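Local coordinates for protein Afp2 (Serratia entomophila, PDB 6RBN) that probably builds, together with related sheath proteins, the contractile sheath around the inner tube of the anti-feeding prophage, a phage-tail-like injection system, at residues G298-N303 / I333-V338; A286-L291 / D307-Q312; P30-D35 / V104-D109; N196-G201 / G232-G237. All coordinates share one frame; numbering follows the deposited sequence.

In the fold
Contacts 1 and 2 share the small antiparallel sheet of strands 309-312 and 328-335: contact 2 lays helix 277-295 over it, and contact 1 pins the loop after that helix to the chain leaving strand 328-335. Contact 3, on the other side of the chain's centre and with its centre about 33 Å from that of contact 1, lies in the large mixed sheet and relies on parallel backbone bonding between apolar layers. Contacts 2 and 3 are buried, whereas contact 1 and contact 4, in the subtilisin-like region, are only partly so. The chemistry of contact 4 is carbonyl oxygens against methyl groups; contact 2 buries an indole beside an aspartate, and contact 1 turns on one backbone bond.

Contact 1. Residues G298-N303 / I333-V338; sequences GALAGN and IGLAAV
A301 N donates to A336 O at 3.0 Å, a backbone bond that holds the loop 298-303 beside the chain leaving strand 328-335, and L300 and A337 bring their CA atoms to within 5.0 Å. That strand belongs to the two-stranded antiparallel sheet of the sheath C-terminal domain. The sheet runs on across a subunit interface, since I333 and G334 form a parallel ladder with a strand of an Afp3 chain. The amide of A301 meets A336 O from above the carbonyl plane, 49° out of it, with an N-H...O angle of 158°. L300 CA makes a C-H...O contact with A336 O at 3.4 Å, and CD2 of the same side chain passes close to that oxygen. With CG anti to the carbonyl carbon (chi1 -61°) and the chain then extended, L300 carries CD2 to CD1 of L335 at 3.7 Å, the two side chains crossing at about a right angle. This apolar pair faces inward, where F256 and V259 of helix 250-267 pack on L335, and W295 and W309 pack on L300. Nearer the surface, A301 turns its CB toward 333-338 and lies against the backbone of A337. V338 closes this outer side with a single methyl: its CG2 touches A301 CB at 3.7 Å and comes to 4.0 Å from A299 O.

Contact 2. Residues A286-L291 / D307-Q312; sequences AVDSYL and DAWFVQ
W309 holds CG between its backbone N and carbonyl carbon (chi1 75°), which lays the indole against helix 277-295, while D288 and L291 on that helix both carry CG anti to the carbonyl carbon and reach the ring from different sides. D288 comes to the edge. Its OD1 accepts from W309 NE1 at 2.9 Å, a moderately bent bond with an N-H...O angle of 146°. The oxygen lies close to the plane of the indole, yet the donor meets the carboxylate from 39° above its own plane, the two flat groups being turned well away from coplanar. K284 makes a long, weak ion pair with OD2 of the same carboxylate. L291 covers one face of the ring: its CB stands 3.8 Å from the centroid of the five-membered ring, almost on the ring normal, in a CH-pi contact. CD1 of L291 extends to W309 CD1 at 3.6 Å, and the carbonyl oxygen of L291 lies over the six-membered part on the same face. In the fold this is helix-on-sheet packing within the C-terminal domain, the helical segment 286-291 running nearly antiparallel to strand 309-312, with the two axes 9.1 Å apart at closest approach. I333 and L335 of the neighbouring strand 328-335 extend the apolar layer beneath the helix. Further along strand 309-312, V311 uses one branch for its apolar contacts to 286-291: CG2 meets V287 CG1 at 3.7 Å and L291 CD1 at 4.0 Å, and also lies beside D288 OD1.

Contact 3. Residues P30-D35 / V104-D109; sequences PLFAYD and VAAGTD
V104 is tied to strand 30-34 by both its backbone polar atoms: its N donates to L31 O at 2.7 Å, and its O accepts from A33 N at 3.1 Å. The two bonds straddle F32, the register of a parallel ladder, and both are fairly straight, with N-H...O angles of 163° and 166°. The side chain of V104 lies alongside that of F32 and points the same way. Its CG1, anti to the backbone N, meets F32 CE1 at 3.6 Å, approaching the ring obliquely, while CG2 turns to P30 CB at 3.9 Å. A105 directs its carbonyl to S174 OG, on the helix 173-187. At A106 the chain bends through an inverse gamma turn; its N makes a weak bond to A33 O, and its CB sits at the edge of the F32 ring, 4.4 Å from CD1. G107, in a left-handed backbone conformation, gives its N to D131 OD2. T108 then folds back, bringing OG1 to 3.2 Å from A33 O. F32 and V104 share the face covered by helix 66-75, where W74 meets F32 edge to face. L31 and A33 face helix 90-97, which links strand 82-86 to strand 102-105. That link is a beta-alpha-beta crossover spanning strand 30-34, which lies between its two strands in the central mixed sheet of this alpha/beta domain.

Contact 4. Residues N196-G201 / G232-G237; sequences NQAVNG and GTVVWG
A198 and V234 bring their backbones together, CA to CA 4.7 Å, where a loop of the subtilisin-like region crosses the start of the short strand 234-235, half of a two-stranded antiparallel sheet with 225-226. The touching parts run at 123° to each other, so the encounter is local, and it is made by van der Waals contact without hydrogen bonds between the segments. Most of it sets carbonyl oxygens against methyl groups, in both directions. Q197 O lies 3.4 Å from V234 CG1, the branch that is anti to the carbonyl carbon of V234, and N196 O approaches the same methyl. G232 O in turn meets A198 CB at 3.4 Å. A reciprocal pair follows at V199 and T233: CG1 of V199 lies 3.3 Å from T233 O, and CG2 of T233 lies 3.3 Å from V199 O. Purely apolar contact is slight, with A198 CB reaching V234 CG1 at 4.2 Å; V199 is instead packed by I176 and A179 of helix 173-187. Around these contacts, N196 O is hydrogen-bonded by Q231 NE2, and N200 N donates to H77 NE2. The last kind is an amide beside an aromatic edge. The indole of W236, which forms a cation-pi pair with R226 and packs on G9 of a neighbouring Afp2 subunit, lies side by side with N196, the amide and ring planes 57° apart, and N196 OD1 stands near the ring plane, 3.2 Å from W236 CZ3.

Contact 1. Residues G298-N303 / I333-V338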
loop_
_atom_site.group_PDB
_atom_site.type_symbol
_atom_site.label_atom_id
_atom_site.label_comp_id
_atom_site.label_asym_id
_atom_site.label_seq_id
_atom_site.Cartn_x
_atom_site.Cartn_y
_atom_site.Cartn_z
ATOM N N GLY C 298 13.015 -27.425 69.368
ATOM C CA GLY C 298 14.056 -27.827 70.289
ATOM C C GLY C 298 14.399 -29.298 70.317
ATOM O O GLY C 298 15.207 -29.706 71.158
ATOM N N ALA C 299 13.826 -30.108 69.429
ATOM C CA ALA C 299 14.034 -31.549 69.510
ATOM C C ALA C 299 15.367 -31.988 68.923
ATOM O O ALA C 299 15.936 -32.985 69.380
ATOM C CB ALA C 299 12.896 -32.282 68.809
ATOM N N LEU C 300 15.878 -31.284 67.922
ATOM C CA LEU C 300 17.095 -31.710 67.251
ATOM C C LEU C 300 18.287 -30.881 67.715
ATOM O O LEU C 300 18.146 -29.748 68.177
ATOM C CB LEU C 300 16.932 -31.607 65.736
ATOM C CG LEU C 300 15.814 -32.482 65.167
ATOM C CD1 LEU C 300 15.685 -32.303 63.669
ATOM C CD2 LEU C 300 16.031 -33.931 65.522
ATOM N N ALA C 301 19.474 -31.461 67.577
ATOM C CA ALA C 301 20.704 -30.895 68.127
ATOM C C ALA C 301 21.531 -30.274 67.005
ATOM O O ALA C 301 22.316 -30.951 66.342
ATOM C CB ALA C 301 21.505 -31.957 68.864
ATOM N N GLY C 302 21.356 -28.976 66.806
ATOM C CA GLY C 302 22.199 -28.219 65.905
ATOM C C GLY C 302 21.654 -26.826 65.693
ATOM O O GLY C 302 20.452 -26.663 65.468
ATOM N N ASN C 303 22.510 -25.814 65.761
ATOM C CA ASN C 303 22.045 -24.440 65.579
ATOM C C ASN C 303 22.188 -23.962 64.137
ATOM O O ASN C 303 22.642 -22.852 63.872
ATOM C CB ASN C 303 22.774 -23.519 66.551
ATOM C CG ASN C 303 24.281 -23.654 66.477
ATOM O OD1 ASN C 303 24.821 -24.388 65.652
ATOM N ND2 ASN C 303 24.971 -22.941 67.355
ATOM N N ILE C 333 17.719 -40.682 55.695
ATOM C CA ILE C 333 17.515 -39.524 56.552
ATOM C C ILE C 333 18.445 -39.672 57.744
ATOM O O ILE C 333 18.505 -40.741 58.354
ATOM C CB ILE C 333 16.046 -39.434 57.009
ATOM C CG1 ILE C 333 15.120 -39.317 55.801
ATOM C CG2 ILE C 333 15.835 -38.260 57.936
ATOM C CD1 ILE C 333 13.688 -39.595 56.093
ATOM N N GLY C 334 19.176 -38.625 58.062
ATOM C CA GLY C 334 19.996 -38.611 59.261
ATOM C C GLY C 334 19.683 -37.379 60.076
ATOM O O GLY C 334 19.477 -36.305 59.527
ATOM N N LEU C 335 19.638 -37.550 61.394
ATOM C CA LEU C 335 19.241 -36.455 62.271
ATOM C C LEU C 335 19.839 -36.673 63.653
ATOM O O LEU C 335 19.998 -37.810 64.092
ATOM C CB LEU C 335 17.712 -36.331 62.314
ATOM C CG LEU C 335 16.799 -37.481 62.742
ATOM C CD1 LEU C 335 16.414 -37.375 64.193
ATOM C CD2 LEU C 335 15.570 -37.527 61.862
ATOM N N ALA C 336 20.174 -35.573 64.323
ATOM C CA ALA C 336 20.937 -35.593 65.564
ATOM C C ALA C 336 20.045 -35.242 66.746
ATOM O O ALA C 336 19.241 -34.309 66.665
ATOM C CB ALA C 336 22.113 -34.620 65.491
ATOM N N ALA C 337 20.203 -35.976 67.841
ATOM C CA ALA C 337 19.387 -35.800 69.033
ATOM C C ALA C 337 20.193 -35.157 70.156
ATOM O O ALA C 337 21.422 -35.096 70.124
ATOM C CB ALA C 337 18.816 -37.143 69.488
ATOM N N VAL C 338 19.472 -34.681 71.168
ATOM C CA VAL C 338 20.060 -34.008 72.320
ATOM C C VAL C 338 20.203 -35.017 73.450
ATOM O O VAL C 338 19.231 -35.684 73.821
ATOM C CB VAL C 338 19.198 -32.815 72.765
ATOM C CG1 VAL C 338 19.820 -32.123 73.963
ATOM C CG2 VAL C 338 18.999 -31.842 71.627
#

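Contact 2. Residues A286-L291 / D307-Q312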
loop_
_atom_site.group_PDB
_atom_site.type_symbol
_atom_site.label_atom_id
_atom_site.label_comp_id
_atom_site.label_asym_id
_atom_site.label_seq_id
_atom_site.Cartn_x
_atom_site.Cartn_y
_atom_site.Cartn_z
ATOM N N ALA C 286 8.179 -33.368 51.994
ATOM C CA ALA C 286 7.282 -33.703 53.087
ATOM C C ALA C 286 8.039 -34.096 54.342
ATOM O O ALA C 286 7.473 -34.032 55.436
ATOM C CB ALA C 286 6.348 -34.837 52.675
ATOM N N VAL C 287 9.297 -34.498 54.208
ATOM C CA VAL C 287 10.121 -34.830 55.362
ATOM C C VAL C 287 10.857 -33.601 55.878
ATOM O O VAL C 287 10.952 -33.394 57.090
ATOM C CB VAL C 287 11.094 -35.966 54.996
ATOM C CG1 VAL C 287 11.934 -36.344 56.182
ATOM C CG2 VAL C 287 10.334 -37.169 54.494
ATOM N N ASP C 288 11.370 -32.763 54.969
ATOM C CA ASP C 288 12.023 -31.520 55.373
ATOM C C ASP C 288 11.053 -30.550 56.031
ATOM O O ASP C 288 11.463 -29.752 56.876
ATOM C CB ASP C 288 12.679 -30.840 54.175
ATOM C CG ASP C 288 13.944 -31.525 53.737
ATOM O OD1 ASP C 288 14.613 -32.137 54.592
ATOM O OD2 ASP C 288 14.287 -31.434 52.542
ATOM N N SER C 289 9.774 -30.590 55.655
ATOM C CA SER C 289 8.794 -29.760 56.344
ATOM C C SER C 289 8.499 -30.298 57.735
ATOM O O SER C 289 8.240 -29.518 58.655
ATOM C CB SER C 289 7.504 -29.669 55.534
ATOM O OG SER C 289 6.828 -30.910 55.519
ATOM N N TYR C 290 8.535 -31.620 57.906
ATOM C CA TYR C 290 8.333 -32.201 59.228
ATOM C C TYR C 290 9.539 -31.961 60.122
ATOM O O TYR C 290 9.392 -31.573 61.287
ATOM C CB TYR C 290 8.042 -33.697 59.115
ATOM C CG TYR C 290 7.886 -34.368 60.459
ATOM C CD1 TYR C 290 6.744 -34.177 61.219
ATOM C CD2 TYR C 290 8.884 -35.185 60.970
ATOM C CE1 TYR C 290 6.599 -34.779 62.450
ATOM C CE2 TYR C 290 8.748 -35.789 62.201
ATOM C CZ TYR C 290 7.604 -35.584 62.933
ATOM O OH TYR C 290 7.461 -36.181 64.161
ATOM N N LEU C 291 10.741 -32.192 59.601
ATOM C CA LEU C 291 11.938 -32.073 60.421
ATOM C C LEU C 291 12.325 -30.631 60.710
ATOM O O LEU C 291 13.086 -30.396 61.651
ATOM C CB LEU C 291 13.110 -32.790 59.756
ATOM C CG LEU C 291 13.008 -34.310 59.689
ATOM C CD1 LEU C 291 14.168 -34.883 58.910
ATOM C CD2 LEU C 291 12.971 -34.891 61.082
ATOM N N ASP C 307 23.388 -28.917 60.285
ATOM C CA ASP C 307 23.896 -29.793 61.330
ATOM C C ASP C 307 22.798 -30.539 62.070
ATOM O O ASP C 307 23.110 -31.371 62.927
ATOM C CB ASP C 307 24.717 -29.001 62.349
ATOM C CG ASP C 307 26.025 -28.487 61.782
ATOM O OD1 ASP C 307 26.578 -29.129 60.864
ATOM O OD2 ASP C 307 26.509 -27.443 62.263
ATOM N N ALA C 308 21.531 -30.265 61.769
ATOM C CA ALA C 308 20.417 -30.869 62.482
ATOM C C ALA C 308 19.833 -32.074 61.759
ATOM O O ALA C 308 19.585 -33.103 62.389
ATOM C CB ALA C 308 19.327 -29.826 62.724
ATOM N N TRP C 309 19.595 -31.972 60.452
ATOM C CA TRP C 309 19.122 -33.117 59.693
ATOM C C TRP C 309 19.606 -33.014 58.255
ATOM O O TRP C 309 19.991 -31.944 57.785
ATOM C CB TRP C 309 17.589 -33.236 59.718
ATOM C CG TRP C 309 16.868 -32.245 58.854
ATOM C CD1 TRP C 309 16.435 -32.442 57.579
ATOM C CD2 TRP C 309 16.517 -30.900 59.189
ATOM N NE1 TRP C 309 15.831 -31.313 57.101
ATOM C CE2 TRP C 309 15.869 -30.349 58.073
ATOM C CE3 TRP C 309 16.685 -30.111 60.327
ATOM C CZ2 TRP C 309 15.390 -29.045 58.059
ATOM C CZ3 TRP C 309 16.211 -28.819 60.310
ATOM C CH2 TRP C 309 15.571 -28.298 59.185
ATOM N N PHE C 310 19.581 -34.148 57.559
ATOM C CA PHE C 310 19.703 -34.168 56.108
ATOM C C PHE C 310 18.743 -35.207 55.556
ATOM O O PHE C 310 18.503 -36.245 56.174
ATOM C CB PHE C 310 21.143 -34.450 55.625
ATOM C CG PHE C 310 21.655 -35.834 55.937
ATOM C CD1 PHE C 310 22.293 -36.090 57.134
ATOM C CD2 PHE C 310 21.553 -36.862 55.007
ATOM C CE1 PHE C 310 22.781 -37.347 57.417
ATOM C CE2 PHE C 310 22.027 -38.121 55.290
ATOM C CZ PHE C 310 22.645 -38.362 56.495
ATOM N N VAL C 311 18.186 -34.911 54.386
ATOM C CA VAL C 311 17.330 -35.828 53.643
ATOM C C VAL C 311 17.844 -35.863 52.215
ATOM O O VAL C 311 18.081 -34.807 51.620
ATOM C CB VAL C 311 15.852 -35.390 53.671
ATOM C CG1 VAL C 311 15.001 -36.317 52.831
ATOM C CG2 VAL C 311 15.323 -35.348 55.084
ATOM N N GLN C 312 18.031 -37.060 51.663
ATOM C CA GLN C 312 18.487 -37.163 50.286
ATOM C C GLN C 312 17.912 -38.389 49.593
ATOM O O GLN C 312 17.749 -39.449 50.201
ATOM C CB GLN C 312 20.017 -37.161 50.223
ATOM C CG GLN C 312 20.696 -38.243 51.006
ATOM C CD GLN C 312 22.191 -38.057 51.028
ATOM O OE1 GLN C 312 22.721 -37.161 50.374
ATOM N NE2 GLN C 312 22.877 -38.879 51.801
#

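Contact 3. Residues P30-D35 / V104-D109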
loop_
_atom_site.group_PDB
_atom_site.type_symbol
_atom_site.label_atom_id
_atom_site.label_comp_id
_atom_site.label_asym_id
_atom_site.label_seq_id
_atom_site.Cartn_x
_atom_site.Cartn_y
_atom_site.Cartn_z
ATOM N N PRO C 30 -0.181 -47.079 75.456
ATOM C CA PRO C 30 0.473 -48.269 75.997
ATOM C C PRO C 30 -0.361 -49.534 75.846
ATOM O O PRO C 30 -1.569 -49.504 75.613
ATOM C CB PRO C 30 0.626 -47.918 77.479
ATOM C CG PRO C 30 -0.570 -47.116 77.746
ATOM C CD PRO C 30 -0.858 -46.317 76.513
ATOM N N LEU C 31 0.327 -50.659 76.001
ATOM C CA LEU C 31 -0.288 -51.975 76.113
ATOM C C LEU C 31 0.055 -52.503 77.498
ATOM O O LEU C 31 1.233 -52.709 77.812
ATOM C CB LEU C 31 0.212 -52.912 75.012
ATOM C CG LEU C 31 -0.360 -54.322 74.840
ATOM C CD1 LEU C 31 -0.341 -54.704 73.391
ATOM C CD2 LEU C 31 0.455 -55.341 75.602
ATOM N N PHE C 32 -0.960 -52.724 78.324
ATOM C CA PHE C 32 -0.765 -53.286 79.655
ATOM C C PHE C 32 -0.973 -54.792 79.584
ATOM O O PHE C 32 -2.098 -55.261 79.397
ATOM C CB PHE C 32 -1.717 -52.646 80.657
ATOM C CG PHE C 32 -1.390 -51.224 80.972
ATOM C CD1 PHE C 32 -0.435 -50.917 81.923
ATOM C CD2 PHE C 32 -2.024 -50.192 80.310
ATOM C CE1 PHE C 32 -0.133 -49.605 82.215
ATOM C CE2 PHE C 32 -1.726 -48.882 80.602
ATOM C CZ PHE C 32 -0.777 -48.589 81.551
ATOM N N ALA C 33 0.109 -55.547 79.733
ATOM C CA ALA C 33 0.045 -56.998 79.678
ATOM C C ALA C 33 -0.320 -57.557 81.045
ATOM O O ALA C 33 0.281 -57.179 82.054
ATOM C CB ALA C 33 1.380 -57.576 79.210
ATOM N N TYR C 34 -1.307 -58.444 81.076
ATOM C CA TYR C 34 -1.657 -59.167 82.287
ATOM C C TYR C 34 -1.412 -60.657 82.096
ATOM O O TYR C 34 -1.255 -61.147 80.976
ATOM C CB TYR C 34 -3.112 -58.903 82.701
ATOM C CG TYR C 34 -4.179 -59.375 81.739
ATOM C CD1 TYR C 34 -4.618 -58.562 80.706
ATOM C CD2 TYR C 34 -4.788 -60.614 81.900
ATOM C CE1 TYR C 34 -5.605 -58.982 79.838
ATOM C CE2 TYR C 34 -5.775 -61.042 81.039
ATOM C CZ TYR C 34 -6.181 -60.222 80.012
ATOM O OH TYR C 34 -7.165 -60.647 79.150
ATOM N N ASP C 35 -1.384 -61.374 83.213
ATOM C CA ASP C 35 -1.029 -62.783 83.209
ATOM C C ASP C 35 -2.191 -63.625 82.695
ATOM O O ASP C 35 -3.362 -63.315 82.923
ATOM C CB ASP C 35 -0.635 -63.230 84.617
ATOM C CG ASP C 35 0.097 -64.565 84.637
ATOM O OD1 ASP C 35 0.324 -65.158 83.564
ATOM O OD2 ASP C 35 0.451 -65.026 85.740
ATOM N N VAL C 104 3.807 -52.233 78.328
ATOM C CA VAL C 104 3.986 -52.061 79.761
ATOM C C VAL C 104 3.726 -53.416 80.409
ATOM O O VAL C 104 2.578 -53.855 80.521
ATOM C CB VAL C 104 3.058 -50.978 80.319
ATOM C CG1 VAL C 104 3.228 -50.855 81.806
ATOM C CG2 VAL C 104 3.338 -49.654 79.645
ATOM N N ALA C 105 4.795 -54.089 80.825
ATOM C CA ALA C 105 4.690 -55.365 81.526
ATOM C C ALA C 105 4.207 -55.086 82.941
ATOM O O ALA C 105 4.982 -54.727 83.824
ATOM C CB ALA C 105 6.025 -56.094 81.526
ATOM N N ALA C 106 2.903 -55.237 83.156
ATOM C CA ALA C 106 2.287 -54.904 84.439
ATOM C C ALA C 106 2.367 -56.122 85.358
ATOM O O ALA C 106 1.395 -56.850 85.572
ATOM C CB ALA C 106 0.851 -54.446 84.237
ATOM N N GLY C 107 3.555 -56.336 85.917
ATOM C CA GLY C 107 3.783 -57.464 86.799
ATOM C C GLY C 107 3.841 -58.776 86.051
ATOM O O GLY C 107 3.215 -59.759 86.455
ATOM N N THR C 108 4.595 -58.807 84.954
ATOM C CA THR C 108 4.598 -59.943 84.048
ATOM C C THR C 108 6.020 -60.173 83.554
ATOM O O THR C 108 6.730 -59.216 83.238
ATOM C CB THR C 108 3.656 -59.693 82.864
ATOM O OG1 THR C 108 2.373 -59.286 83.348
ATOM C CG2 THR C 108 3.459 -60.949 82.081
ATOM N N ASP C 109 6.438 -61.436 83.492
ATOM C CA ASP C 109 7.791 -61.755 83.063
ATOM C C ASP C 109 7.824 -63.086 82.325
ATOM O O ASP C 109 6.929 -63.922 82.479
ATOM C CB ASP C 109 8.761 -61.768 84.255
ATOM C CG ASP C 109 8.312 -62.692 85.380
ATOM O OD1 ASP C 109 7.196 -63.250 85.317
ATOM O OD2 ASP C 109 9.090 -62.858 86.342
#

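Contact 4. Residues N196-G201 / G232-G237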
loop_
_atom_site.group_PDB
_atom_site.type_symbol
_atom_site.label_atom_id
_atom_site.label_comp_id
_atom_site.label_asym_id
_atom_site.label_seq_id
_atom_site.Cartn_x
_atom_site.Cartn_y
_atom_site.Cartn_z
ATOM N N ASN C 196 12.855 -36.657 86.064
ATOM C CA ASN C 196 12.497 -35.761 87.163
ATOM C C ASN C 196 11.018 -35.382 87.200
ATOM O O ASN C 196 10.667 -34.421 87.891
ATOM C CB ASN C 196 13.346 -34.492 87.117
ATOM C CG ASN C 196 14.732 -34.705 87.662
ATOM O OD1 ASN C 196 14.907 -35.344 88.692
ATOM N ND2 ASN C 196 15.730 -34.173 86.972
ATOM N N GLN C 197 10.153 -36.089 86.487
ATOM C CA GLN C 197 8.722 -35.870 86.602
ATOM C C GLN C 197 8.202 -36.593 87.835
ATOM O O GLN C 197 8.511 -37.768 88.052
ATOM C CB GLN C 197 8.006 -36.365 85.351
ATOM C CG GLN C 197 6.537 -36.076 85.354
ATOM C CD GLN C 197 6.250 -34.597 85.284
ATOM O OE1 GLN C 197 6.898 -33.863 84.542
ATOM N NE2 GLN C 197 5.276 -34.147 86.063
ATOM N N ALA C 198 7.417 -35.890 88.646
ATOM C CA ALA C 198 6.919 -36.423 89.907
ATOM C C ALA C 198 5.595 -37.134 89.665
ATOM O O ALA C 198 4.604 -36.505 89.285
ATOM C CB ALA C 198 6.758 -35.307 90.933
ATOM N N VAL C 199 5.578 -38.440 89.879
ATOM C CA VAL C 199 4.346 -39.215 89.844
ATOM C C VAL C 199 3.723 -39.156 91.236
ATOM O O VAL C 199 4.419 -39.153 92.254
ATOM C CB VAL C 199 4.616 -40.656 89.341
ATOM C CG1 VAL C 199 5.533 -41.425 90.260
ATOM C CG2 VAL C 199 3.339 -41.427 89.130
ATOM N N ASN C 200 2.402 -39.034 91.290
ATOM C CA ASN C 200 1.690 -38.754 92.526
ATOM C C ASN C 200 0.852 -39.950 92.955
ATOM O O ASN C 200 0.443 -40.773 92.134
ATOM C CB ASN C 200 0.785 -37.532 92.377
ATOM C CG ASN C 200 1.565 -36.243 92.278
ATOM O OD1 ASN C 200 2.530 -36.034 93.010
ATOM N ND2 ASN C 200 1.153 -35.369 91.370
ATOM N N GLY C 201 0.599 -40.029 94.256
ATOM C CA GLY C 201 -0.245 -41.062 94.812
ATOM C C GLY C 201 0.426 -42.391 95.058
ATOM O O GLY C 201 -0.218 -43.297 95.597
ATOM N N GLY C 232 9.067 -35.028 94.737
ATOM C CA GLY C 232 8.738 -36.244 95.460
ATOM C C GLY C 232 8.478 -37.402 94.521
ATOM O O GLY C 232 7.721 -37.270 93.553
ATOM N N THR C 233 9.075 -38.556 94.843
ATOM C CA THR C 233 8.929 -39.879 94.193
ATOM C C THR C 233 8.937 -39.821 92.656
ATOM O O THR C 233 7.944 -40.057 91.973
ATOM C CB THR C 233 7.738 -40.699 94.751
ATOM O OG1 THR C 233 7.655 -41.952 94.058
ATOM C CG2 THR C 233 6.361 -40.002 94.756
ATOM N N VAL C 234 10.109 -39.491 92.122
ATOM C CA VAL C 234 10.358 -39.485 90.685
ATOM C C VAL C 234 11.032 -40.793 90.295
ATOM O O VAL C 234 11.476 -41.549 91.160
ATOM C CB VAL C 234 11.233 -38.286 90.291
ATOM C CG1 VAL C 234 10.558 -36.994 90.675
ATOM C CG2 VAL C 234 12.587 -38.387 90.958
ATOM N N VAL C 235 11.101 -41.093 89.003
ATOM C CA VAL C 235 11.987 -42.168 88.568
ATOM C C VAL C 235 13.375 -41.575 88.352
ATOM O O VAL C 235 13.525 -40.401 88.009
ATOM C CB VAL C 235 11.456 -42.891 87.311
ATOM C CG1 VAL C 235 10.082 -43.473 87.577
ATOM C CG2 VAL C 235 11.400 -41.982 86.127
ATOM N N TRP C 236 14.410 -42.361 88.609
ATOM C CA TRP C 236 15.763 -41.814 88.679
ATOM C C TRP C 236 16.669 -42.672 87.805
ATOM O O TRP C 236 17.163 -43.715 88.238
ATOM C CB TRP C 236 16.243 -41.764 90.124
ATOM C CG TRP C 236 17.462 -40.941 90.338
ATOM C CD1 TRP C 236 18.723 -41.387 90.569
ATOM C CD2 TRP C 236 17.531 -39.515 90.350
ATOM N NE1 TRP C 236 19.579 -40.328 90.725
ATOM C CE2 TRP C 236 18.870 -39.165 90.591
ATOM C CE3 TRP C 236 16.590 -38.497 90.174
ATOM C CZ2 TRP C 236 19.290 -37.842 90.665
ATOM C CZ3 TRP C 236 17.010 -37.190 90.246
ATOM C CH2 TRP C 236 18.348 -36.872 90.491
ATOM N N GLY C 237 16.883 -42.223 86.577
ATOM C CA GLY C 237 17.648 -42.974 85.597
ATOM C C GLY C 237 16.890 -42.945 84.287
ATOM O O GLY C 237 15.659 -42.969 84.250
#